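Local coordinates for nucleotidyltransferase-like protein (Exiguobacterium sibiricum, PDB 3C18) that is of unknown specific function but may transfer nucleotidyl groups, joining a nucleotidyltransferase-like domain to a helical substrate-binding domain and a helix-turn-helix domain, at residues R7-E12 against Y58-L63; Y147-H152 against Q203-A208; H158-L163 against Q217-S222. One frame throughout, in Å; residues are numbered along the deposited sequence.

Contact 1: residues R7-E12 against Y58-L63; sequences RTIYSE and YRLNTL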
loop_
_atom_site.group_PDB
_atom_site.type_symbol
_atom_site.label_atom_id
_atom_site.label_comp_id
_atom_site.label_asym_id
_atom_site.label_seq_id
_atom_site.Cartn_x
_atom_site.Cartn_y
_atom_site.Cartn_z
ATOM N N ARG A 7 7.554 -29.548 -19.000
ATOM C CA ARG A 7 7.935 -30.659 -18.128
ATOM C C ARG A 7 9.367 -30.558 -17.634
ATOM O O ARG A 7 9.671 -30.872 -16.480
ATOM C CB ARG A 7 7.728 -32.004 -18.833
ATOM C CG ARG A 7 7.799 -33.203 -17.910
ATOM C CD ARG A 7 7.530 -34.473 -18.685
ATOM N NE ARG A 7 6.189 -34.485 -19.257
ATOM C CZ ARG A 7 5.773 -35.357 -20.169
ATOM N NH1 ARG A 7 6.598 -36.282 -20.627
ATOM N NH2 ARG A 7 4.540 -35.299 -20.633
ATOM N N THR A 8 10.236 -30.107 -18.519
ATOM C CA THR A 8 11.668 -30.020 -18.220
ATOM C C THR A 8 11.926 -28.947 -17.174
ATOM O O THR A 8 12.959 -28.941 -16.491
ATOM C CB THR A 8 12.487 -29.724 -19.493
ATOM O OG1 THR A 8 12.409 -30.846 -20.380
ATOM C CG2 THR A 8 13.938 -29.451 -19.158
ATOM N N ILE A 9 10.968 -28.048 -17.044
ATOM C CA ILE A 9 11.089 -26.949 -16.082
ATOM C C ILE A 9 10.417 -27.288 -14.749
ATOM O O ILE A 9 10.991 -27.091 -13.701
ATOM C CB ILE A 9 10.507 -25.611 -16.621
ATOM C CG1 ILE A 9 11.281 -25.152 -17.860
ATOM C CG2 ILE A 9 10.546 -24.515 -15.517
ATOM C CD1 ILE A 9 10.857 -23.810 -18.433
ATOM N N TYR A 10 9.203 -27.820 -14.783
ATOM C CA TYR A 10 8.440 -27.965 -13.531
ATOM C C TYR A 10 8.751 -29.245 -12.793
ATOM O O TYR A 10 8.543 -29.356 -11.584
ATOM C CB TYR A 10 6.936 -27.858 -13.794
ATOM C CG TYR A 10 6.272 -29.119 -14.291
ATOM C CD1 TYR A 10 6.093 -30.200 -13.446
ATOM C CD2 TYR A 10 5.773 -29.208 -15.591
ATOM C CE1 TYR A 10 5.472 -31.354 -13.887
ATOM C CE2 TYR A 10 5.154 -30.376 -16.048
ATOM C CZ TYR A 10 5.008 -31.436 -15.184
ATOM O OH TYR A 10 4.383 -32.604 -15.583
ATOM N N SER A 11 9.291 -30.209 -13.514
ATOM C CA SER A 11 9.438 -31.568 -12.937
ATOM C C SER A 11 10.198 -31.582 -11.627
ATOM O O SER A 11 9.826 -32.277 -10.703
ATOM C CB SER A 11 10.057 -32.576 -13.924
ATOM O OG SER A 11 9.050 -33.090 -14.787
ATOM N N GLU A 12 11.232 -30.770 -11.539
ATOM C CA GLU A 12 12.106 -30.790 -10.356
ATOM C C GLU A 12 11.315 -30.235 -9.140
ATOM O O GLU A 12 11.568 -30.596 -7.987
ATOM C CB GLU A 12 13.393 -29.986 -10.624
ATOM N N TYR A 58 12.503 -18.294 -17.909
ATOM C CA TYR A 58 13.088 -19.309 -18.768
ATOM C C TYR A 58 12.640 -19.207 -20.218
ATOM O O TYR A 58 11.585 -18.675 -20.528
ATOM C CB TYR A 58 12.597 -20.691 -18.306
ATOM C CG TYR A 58 12.912 -21.028 -16.869
ATOM C CD1 TYR A 58 14.184 -21.463 -16.498
ATOM C CD2 TYR A 58 11.934 -20.929 -15.880
ATOM C CE1 TYR A 58 14.467 -21.770 -15.193
ATOM C CE2 TYR A 58 12.213 -21.243 -14.567
ATOM C CZ TYR A 58 13.477 -21.654 -14.236
ATOM O OH TYR A 58 13.757 -21.967 -12.938
ATOM N N ARG A 59 13.473 -19.736 -21.102
ATOM C CA ARG A 59 13.043 -20.062 -22.484
ATOM C C ARG A 59 13.375 -21.532 -22.741
ATOM O O ARG A 59 14.487 -22.011 -22.487
ATOM C CB ARG A 59 13.649 -19.168 -23.570
ATOM C CG ARG A 59 12.907 -19.318 -24.902
ATOM C CD ARG A 59 13.387 -18.320 -25.926
ATOM N NE ARG A 59 14.760 -18.557 -26.310
ATOM C CZ ARG A 59 15.457 -17.743 -27.087
ATOM N NH1 ARG A 59 14.902 -16.644 -27.556
ATOM N NH2 ARG A 59 16.710 -18.013 -27.386
ATOM N N LEU A 60 12.363 -22.270 -23.146
ATOM C CA LEU A 60 12.548 -23.677 -23.452
ATOM C C LEU A 60 12.147 -23.862 -24.892
ATOM O O LEU A 60 10.956 -23.866 -25.262
ATOM C CB LEU A 60 11.781 -24.610 -22.517
ATOM C CG LEU A 60 12.019 -26.082 -22.869
ATOM C CD1 LEU A 60 13.513 -26.430 -22.997
ATOM C CD2 LEU A 60 11.326 -27.000 -21.886
ATOM N N ASN A 61 13.195 -23.995 -25.691
ATOM C CA ASN A 61 13.087 -24.047 -27.119
ATOM C C ASN A 61 12.658 -22.670 -27.566
ATOM O O ASN A 61 13.461 -21.715 -27.595
ATOM C CB ASN A 61 12.124 -25.147 -27.549
ATOM C CG ASN A 61 12.686 -26.551 -27.216
ATOM O OD1 ASN A 61 13.912 -26.758 -27.218
ATOM N ND2 ASN A 61 11.806 -27.498 -26.903
ATOM N N THR A 62 11.385 -22.558 -27.856
ATOM C CA THR A 62 10.869 -21.295 -28.351
ATOM C C THR A 62 9.933 -20.635 -27.322
ATOM O O THR A 62 9.572 -19.452 -27.419
ATOM C CB THR A 62 10.148 -21.545 -29.698
ATOM O OG1 THR A 62 9.607 -20.314 -30.176
ATOM C CG2 THR A 62 9.003 -22.572 -29.555
ATOM N N LEU A 63 9.579 -21.440 -26.321
ATOM C CA LEU A 63 8.558 -21.090 -25.324
ATOM C C LEU A 63 9.126 -20.381 -24.122
ATOM O O LEU A 63 9.923 -20.939 -23.392
ATOM C CB LEU A 63 7.826 -22.349 -24.852
ATOM C CG LEU A 63 6.559 -22.094 -24.026
ATOM C CD1 LEU A 63 5.445 -21.519 -24.918
ATOM C CD2 LEU A 63 6.086 -23.355 -23.341
#

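Contact 2: residues Y147-H152 against Q203-A208; sequences YDAYTH and QRIHLA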
loop_
_atom_site.group_PDB
_atom_site.type_symbol
_atom_site.label_atom_id
_atom_site.label_comp_id
_atom_site.label_asym_id
_atom_site.label_seq_id
_atom_site.Cartn_x
_atom_site.Cartn_y
_atom_site.Cartn_z
ATOM N N TYR A 147 -6.478 21.433 -4.743
ATOM C CA TYR A 147 -6.050 20.401 -5.721
ATOM C C TYR A 147 -5.684 19.125 -5.005
ATOM O O TYR A 147 -5.960 18.023 -5.453
ATOM C CB TYR A 147 -4.894 20.882 -6.566
ATOM C CG TYR A 147 -5.351 21.832 -7.629
ATOM C CD1 TYR A 147 -6.069 21.379 -8.714
ATOM C CD2 TYR A 147 -5.088 23.174 -7.544
ATOM C CE1 TYR A 147 -6.509 22.249 -9.703
ATOM C CE2 TYR A 147 -5.515 24.051 -8.529
ATOM C CZ TYR A 147 -6.220 23.584 -9.607
ATOM O OH TYR A 147 -6.645 24.461 -10.585
ATOM N N ASP A 148 -5.108 19.313 -3.843
ATOM C CA ASP A 148 -4.693 18.195 -2.977
ATOM C C ASP A 148 -5.888 17.541 -2.270
ATOM O O ASP A 148 -5.952 16.330 -2.069
ATOM C CB ASP A 148 -3.672 18.697 -1.978
ATOM C CG ASP A 148 -2.316 18.965 -2.619
ATOM O OD1 ASP A 148 -1.632 17.981 -2.946
ATOM O OD2 ASP A 148 -1.937 20.128 -2.771
ATOM N N ALA A 149 -6.846 18.359 -1.890
ATOM C CA ALA A 149 -8.062 17.851 -1.237
ATOM C C ALA A 149 -8.839 17.002 -2.218
ATOM O O ALA A 149 -9.391 15.960 -1.886
ATOM C CB ALA A 149 -8.947 19.015 -0.729
ATOM N N TYR A 150 -8.892 17.480 -3.447
ATOM C CA TYR A 150 -9.559 16.744 -4.529
ATOM C C TYR A 150 -8.982 15.379 -4.655
ATOM O O TYR A 150 -9.701 14.399 -4.801
ATOM C CB TYR A 150 -9.402 17.440 -5.864
ATOM C CG TYR A 150 -10.216 16.842 -6.984
ATOM C CD1 TYR A 150 -9.809 15.682 -7.629
ATOM C CD2 TYR A 150 -11.419 17.414 -7.366
ATOM C CE1 TYR A 150 -10.566 15.115 -8.670
ATOM C CE2 TYR A 150 -12.187 16.864 -8.416
ATOM C CZ TYR A 150 -11.756 15.729 -9.072
ATOM O OH TYR A 150 -12.515 15.191 -10.106
ATOM N N THR A 151 -7.665 15.301 -4.538
ATOM C CA THR A 151 -6.984 14.019 -4.649
ATOM C C THR A 151 -7.497 13.034 -3.611
ATOM O O THR A 151 -7.816 11.902 -3.921
ATOM C CB THR A 151 -5.432 14.150 -4.573
ATOM O OG1 THR A 151 -4.971 14.967 -5.657
ATOM C CG2 THR A 151 -4.805 12.807 -4.698
ATOM N N HIS A 152 -7.599 13.483 -2.366
ATOM C CA HIS A 152 -8.037 12.612 -1.267
ATOM C C HIS A 152 -9.518 12.314 -1.321
ATOM O O HIS A 152 -9.939 11.198 -1.079
ATOM C CB HIS A 152 -7.603 13.174 0.081
ATOM C CG HIS A 152 -6.122 13.158 0.245
ATOM N ND1 HIS A 152 -5.469 12.201 0.994
ATOM C CD2 HIS A 152 -5.153 13.921 -0.314
ATOM C CE1 HIS A 152 -4.166 12.409 0.931
ATOM N NE2 HIS A 152 -3.947 13.435 0.135
ATOM N N GLN A 203 -16.471 24.295 -4.630
ATOM C CA GLN A 203 -17.827 23.864 -4.391
ATOM C C GLN A 203 -17.967 22.371 -4.634
ATOM O O GLN A 203 -18.580 21.666 -3.830
ATOM C CB GLN A 203 -18.813 24.644 -5.245
ATOM C CG GLN A 203 -20.240 24.339 -4.894
ATOM C CD GLN A 203 -20.622 24.845 -3.515
ATOM O OE1 GLN A 203 -20.394 26.008 -3.190
ATOM N NE2 GLN A 203 -21.224 23.980 -2.702
ATOM N N ARG A 204 -17.375 21.874 -5.709
ATOM C CA ARG A 204 -17.582 20.440 -6.031
ATOM C C ARG A 204 -16.934 19.567 -4.940
ATOM O O ARG A 204 -17.472 18.540 -4.542
ATOM C CB ARG A 204 -17.103 20.077 -7.418
ATOM C CG ARG A 204 -15.607 20.105 -7.536
ATOM C CD ARG A 204 -15.168 19.764 -8.954
ATOM N NE ARG A 204 -15.659 20.734 -9.911
ATOM C CZ ARG A 204 -15.488 20.617 -11.206
ATOM N NH1 ARG A 204 -14.858 19.563 -11.687
ATOM N NH2 ARG A 204 -15.958 21.542 -12.019
ATOM N N ILE A 205 -15.796 20.010 -4.439
ATOM C CA ILE A 205 -15.112 19.275 -3.366
ATOM C C ILE A 205 -15.934 19.314 -2.099
ATOM O O ILE A 205 -16.033 18.360 -1.358
ATOM C CB ILE A 205 -13.677 19.870 -3.045
ATOM C CG1 ILE A 205 -12.737 19.743 -4.239
ATOM C CG2 ILE A 205 -13.064 19.199 -1.843
ATOM C CD1 ILE A 205 -11.480 20.592 -4.092
ATOM N N HIS A 206 -16.502 20.465 -1.825
ATOM C CA HIS A 206 -17.274 20.666 -0.599
ATOM C C HIS A 206 -18.527 19.780 -0.620
ATOM O O HIS A 206 -18.922 19.177 0.379
ATOM C CB HIS A 206 -17.713 22.128 -0.510
ATOM C CG HIS A 206 -18.656 22.410 0.615
ATOM N ND1 HIS A 206 -18.261 22.376 1.942
ATOM C CD2 HIS A 206 -19.963 22.758 0.611
ATOM C CE1 HIS A 206 -19.293 22.675 2.704
ATOM N NE2 HIS A 206 -20.337 22.905 1.922
ATOM N N LEU A 207 -19.167 19.752 -1.782
ATOM C CA LEU A 207 -20.370 18.918 -1.970
ATOM C C LEU A 207 -20.046 17.412 -1.844
ATOM O O LEU A 207 -20.794 16.621 -1.250
ATOM C CB LEU A 207 -20.974 19.198 -3.330
ATOM C CG LEU A 207 -21.727 20.512 -3.470
ATOM C CD1 LEU A 207 -22.403 20.499 -4.834
ATOM C CD2 LEU A 207 -22.749 20.683 -2.350
ATOM N N ALA A 208 -18.880 17.038 -2.358
ATOM C CA ALA A 208 -18.417 15.653 -2.257
ATOM C C ALA A 208 -18.111 15.326 -0.821
ATOM O O ALA A 208 -18.374 14.223 -0.369
ATOM C CB ALA A 208 -17.206 15.400 -3.157
HETATM O O HOH W 1 -14.115 16.767 -11.209
#

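Contact 3: residues H158-L163 against Q217-S222; sequences HHLARL and QSKVLS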
loop_
_atom_site.group_PDB
_atom_site.type_symbol
_atom_site.label_atom_id
_atom_site.label_comp_id
_atom_site.label_asym_id
_atom_site.label_seq_id
_atom_site.Cartn_x
_atom_site.Cartn_y
_atom_site.Cartn_z
ATOM N N HIS A 158 -13.398 6.273 -4.113
ATOM C CA HIS A 158 -13.006 4.988 -4.699
ATOM C C HIS A 158 -13.097 3.906 -3.607
ATOM O O HIS A 158 -13.608 2.830 -3.821
ATOM C CB HIS A 158 -11.592 5.042 -5.272
ATOM C CG HIS A 158 -11.246 3.848 -6.090
ATOM N ND1 HIS A 158 -10.163 3.046 -5.824
ATOM C CD2 HIS A 158 -11.875 3.298 -7.155
ATOM C CE1 HIS A 158 -10.131 2.059 -6.702
ATOM N NE2 HIS A 158 -11.156 2.194 -7.524
ATOM N N HIS A 159 -12.631 4.211 -2.409
ATOM C CA HIS A 159 -12.761 3.229 -1.309
ATOM C C HIS A 159 -14.202 2.942 -0.955
ATOM O O HIS A 159 -14.549 1.820 -0.547
ATOM C CB HIS A 159 -11.999 3.656 -0.059
ATOM C CG HIS A 159 -10.525 3.637 -0.259
ATOM N ND1 HIS A 159 -9.847 2.500 -0.632
ATOM C CD2 HIS A 159 -9.608 4.625 -0.195
ATOM C CE1 HIS A 159 -8.566 2.787 -0.749
ATOM N NE2 HIS A 159 -8.398 4.068 -0.495
ATOM N N LEU A 160 -15.037 3.960 -1.100
ATOM C CA LEU A 160 -16.475 3.862 -0.774
ATOM C C LEU A 160 -17.204 2.950 -1.762
ATOM O O LEU A 160 -18.129 2.209 -1.412
ATOM C CB LEU A 160 -17.108 5.256 -0.768
ATOM C CG LEU A 160 -18.612 5.439 -0.480
ATOM C CD1 LEU A 160 -18.988 5.107 0.919
ATOM C CD2 LEU A 160 -19.069 6.862 -0.804
ATOM N N ALA A 161 -16.771 3.008 -3.004
ATOM C CA ALA A 161 -17.313 2.149 -4.083
ATOM C C ALA A 161 -16.927 0.700 -3.813
ATOM O O ALA A 161 -17.713 -0.187 -3.957
ATOM C CB ALA A 161 -16.763 2.558 -5.432
ATOM N N ARG A 162 -15.688 0.472 -3.383
ATOM C CA ARG A 162 -15.197 -0.895 -3.085
ATOM C C ARG A 162 -15.943 -1.468 -1.878
ATOM O O ARG A 162 -16.386 -2.617 -1.883
ATOM C CB ARG A 162 -13.672 -0.906 -2.863
ATOM C CG ARG A 162 -12.871 -0.630 -4.154
ATOM C CD ARG A 162 -11.388 -0.402 -3.894
ATOM N NE ARG A 162 -10.840 -1.445 -3.045
ATOM C CZ ARG A 162 -10.442 -2.633 -3.477
ATOM N NH1 ARG A 162 -10.540 -2.932 -4.753
ATOM N NH2 ARG A 162 -9.964 -3.526 -2.624
ATOM N N LEU A 163 -16.142 -0.632 -0.873
ATOM C CA LEU A 163 -16.888 -1.022 0.339
ATOM C C LEU A 163 -18.310 -1.359 0.003
ATOM O O LEU A 163 -18.874 -2.379 0.452
ATOM C CB LEU A 163 -16.830 0.090 1.385
ATOM C CG LEU A 163 -17.631 -0.110 2.660
ATOM C CD1 LEU A 163 -17.274 -1.380 3.401
ATOM C CD2 LEU A 163 -17.404 1.094 3.523
ATOM N N GLN A 217 -21.157 7.698 7.778
ATOM C CA GLN A 217 -22.006 7.454 8.942
ATOM C C GLN A 217 -22.967 6.281 8.632
ATOM O O GLN A 217 -23.205 5.389 9.430
ATOM C CB GLN A 217 -22.809 8.724 9.271
ATOM C CG GLN A 217 -23.933 8.505 10.263
ATOM C CD GLN A 217 -23.441 8.491 11.688
ATOM O OE1 GLN A 217 -23.049 9.535 12.214
ATOM N NE2 GLN A 217 -23.473 7.316 12.335
ATOM N N SER A 218 -23.445 6.260 7.412
ATOM C CA SER A 218 -24.427 5.248 6.989
ATOM C C SER A 218 -23.852 3.829 6.940
ATOM O O SER A 218 -24.577 2.863 7.087
ATOM C CB SER A 218 -25.008 5.597 5.616
ATOM O OG SER A 218 -25.519 6.932 5.577
ATOM N N LYS A 219 -22.553 3.715 6.702
ATOM C CA LYS A 219 -21.886 2.404 6.538
ATOM C C LYS A 219 -20.988 2.065 7.717
ATOM O O LYS A 219 -20.144 1.203 7.663
ATOM C CB LYS A 219 -21.048 2.390 5.260
ATOM C CG LYS A 219 -21.866 2.709 4.009
ATOM C CD LYS A 219 -21.137 2.441 2.711
ATOM C CE LYS A 219 -21.999 2.767 1.497
ATOM N NZ LYS A 219 -23.011 1.725 1.245
ATOM N N VAL A 220 -21.224 2.762 8.792
ATOM C CA VAL A 220 -20.392 2.668 9.971
ATOM C C VAL A 220 -20.374 1.237 10.494
ATOM O O VAL A 220 -19.332 0.706 10.928
ATOM C CB VAL A 220 -20.865 3.701 11.056
ATOM C CG1 VAL A 220 -22.173 3.255 11.695
ATOM C CG2 VAL A 220 -19.781 3.894 12.110
ATOM N N LEU A 221 -21.525 0.588 10.440
ATOM C CA LEU A 221 -21.602 -0.781 10.983
ATOM C C LEU A 221 -20.898 -1.790 10.089
ATOM O O LEU A 221 -20.394 -2.822 10.554
ATOM C CB LEU A 221 -23.031 -1.207 11.305
ATOM C CG LEU A 221 -23.652 -0.484 12.509
ATOM C CD1 LEU A 221 -25.092 -0.994 12.760
ATOM C CD2 LEU A 221 -22.773 -0.632 13.766
ATOM N N SER A 222 -20.808 -1.478 8.809
ATOM C CA SER A 222 -20.129 -2.378 7.864
ATOM C C SER A 222 -18.643 -2.332 8.148
ATOM O O SER A 222 -17.913 -3.334 8.099
ATOM C CB SER A 222 -20.391 -1.970 6.421
ATOM O OG SER A 222 -21.742 -2.243 6.074
#

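Contact 1: residues R7-E12 against Y58-L63
The backbone oxygen of Arg-7 takes two bonds in the helical turn that sets Thr-8 and Ile-9 against Tyr-58 and Leu-60. Ser-11 N donates to Arg-7 O at 3.1 Å, and Ser-11 OG adds a second bond to Arg-7 O of 2.9 Å; one donor comes from above the carbonyl plane and the other from below. The double grip lies in a helix that is kinked here, several of its amides lacking the usual bond to the preceding turn. Across the contact the chemistry is apolar. Ile-9 suits its place because both of its branches are used: CG1 stands beside the backbone N (chi1 -62°) and the chain runs on extended, which takes CD1 to 3.6 Å from Tyr-58 CB, at the root of the ring. The other branch, CG2, rides over one face of the Tyr-58 ring in a CH-pi contact, 4.1 Å from its centroid and 26° off the normal. The two side chains lie alongside with opposite headings. Nearer the hairpin end, Leu-60 CD2 packs 3.8 Å from Thr-8 CB, where a threonine can offer carbon to the leucine at an exposed margin. Beyond Leu-60 the chain reverses through a type II' turn, closed by Leu-60 N to Leu-63 O (2.8 Å) and Leu-63 N to Leu-60 O (3.0 Å). Val-65 and Leu-67 of the next strand also receive Ile-9. Tyr-58 to Leu-60 pair with an antiparallel strand of the second subunit, where Arg-59 forms a salt bridge to Glu-282 of that subunit. Here a helix lies across the strand that is outermost within its own chain, beside a two-residue beta hairpin, within the nucleotidyltransferase-like domain.

Contact 2: residues Y147-H152 against Q203-A208
Ile-205 meets Tyr-150 with the arm that ends in CD1. Its CG1 lies beside the backbone N and chi2 is near-extended, which puts Ile-205 CD1 4.1 Å from Tyr-150 N, against the helix backbone, while Ile-205 CG1 comes 4.1 Å from Tyr-150 CD2. The shorter branch, CG2, faces Ala-149 CB at 4.3 Å; a small alanine lets the isoleucine approach the helix at this point. Tyr-150 has CG anti to its backbone nitrogen (chi1 -172°), directing the ring along the flank of its helix toward Arg-204. Segments 147-152 and 203-208, on helices 146-167 and 201-218, run in roughly the same direction, their axes 10.2 Å apart at closest approach with 34° between them, as neighbours in the helical bundle of the YgxA-like substrate binding domain; Phe-141 of helix 116-142 also packs on Ile-205. In Arg-204 the less common first torsion, CG between N and the carbonyl carbon (chi1 70°), and an extended chi2 bring CD to the edge of the tyrosine ring, 4.2 Å from Tyr-150 CE2. The bend at chi3 then turns NE and the guanidinium away, about halfway between parallel and perpendicular to the ring plane. A water accepts from Arg-204 NH1 at 2.9 Å and is also hydrogen-bonded to Tyr-150 OH, bridging the two side chains; NH2 is held by the backbone oxygen of Glu-199. Tyr-150 OH bonds to the hydroxyl of Tyr-150 of the second subunit.

Contact 3: residues H158-L163 against Q217-S222
No ring or other flat group enters where Leu-160 and Leu-163 receive Lys-219; branched leucine ends meet an aliphatic lysine stem. The setting is the helical bundle of the YgxA-like substrate binding domain, where helix 146-167 packs against the junction of helices 201-218 and 220-231, the latter leading toward the helix-turn-helix region. Lys-219 is the junction residue, the first to leave the helical conformation of one helix and the N-cap of the next. Its CG lies beside the backbone N (chi1 -57°), and the chain then runs extended toward the leucines, bending only at chi4. The Leu-160 side chain crosses the lysine stem at about a right angle, with CD1 3.9 Å from both CD and CE of Lys-219. Leu-163 instead runs alongside, in the opposite sense, with CD2 4.1 Å from Lys-219 CD. Lysine suits the place because four methylenes can cross buried apolar ground while NZ ends in salt bridges to Glu-167 and Asp-184, two carboxylates that probably favour its charged state. Ser-222, one turn on, has its OG bonded to Glu-167, and its small CB rests 4.4 Å from Leu-163 CD1.

In the fold
Contact 1 belongs to the nucleotidyltransferase-like domain and is only partly buried; contacts 2 and 3 are buried, in the helical domain. The centre of contact 1 lies about 52 Å from that of contact 2 and 46 Å from that of contact 3. Contacts 2 and 3, centres about 18 Å apart, both use helix 146-167, contact 2 against helix 201-218 and contact 3 against the junction where that helix gives way to helix 220-231. All three rest on apolar carbon. Contact 1 uses an aromatic face; contact 2 relies mainly on an isoleucine, with an arginine stem at its side, and contact 3 on a lysine stem. Contacts 1 and 2 also adjoin the second subunit, one by a continued sheet, the other through helices.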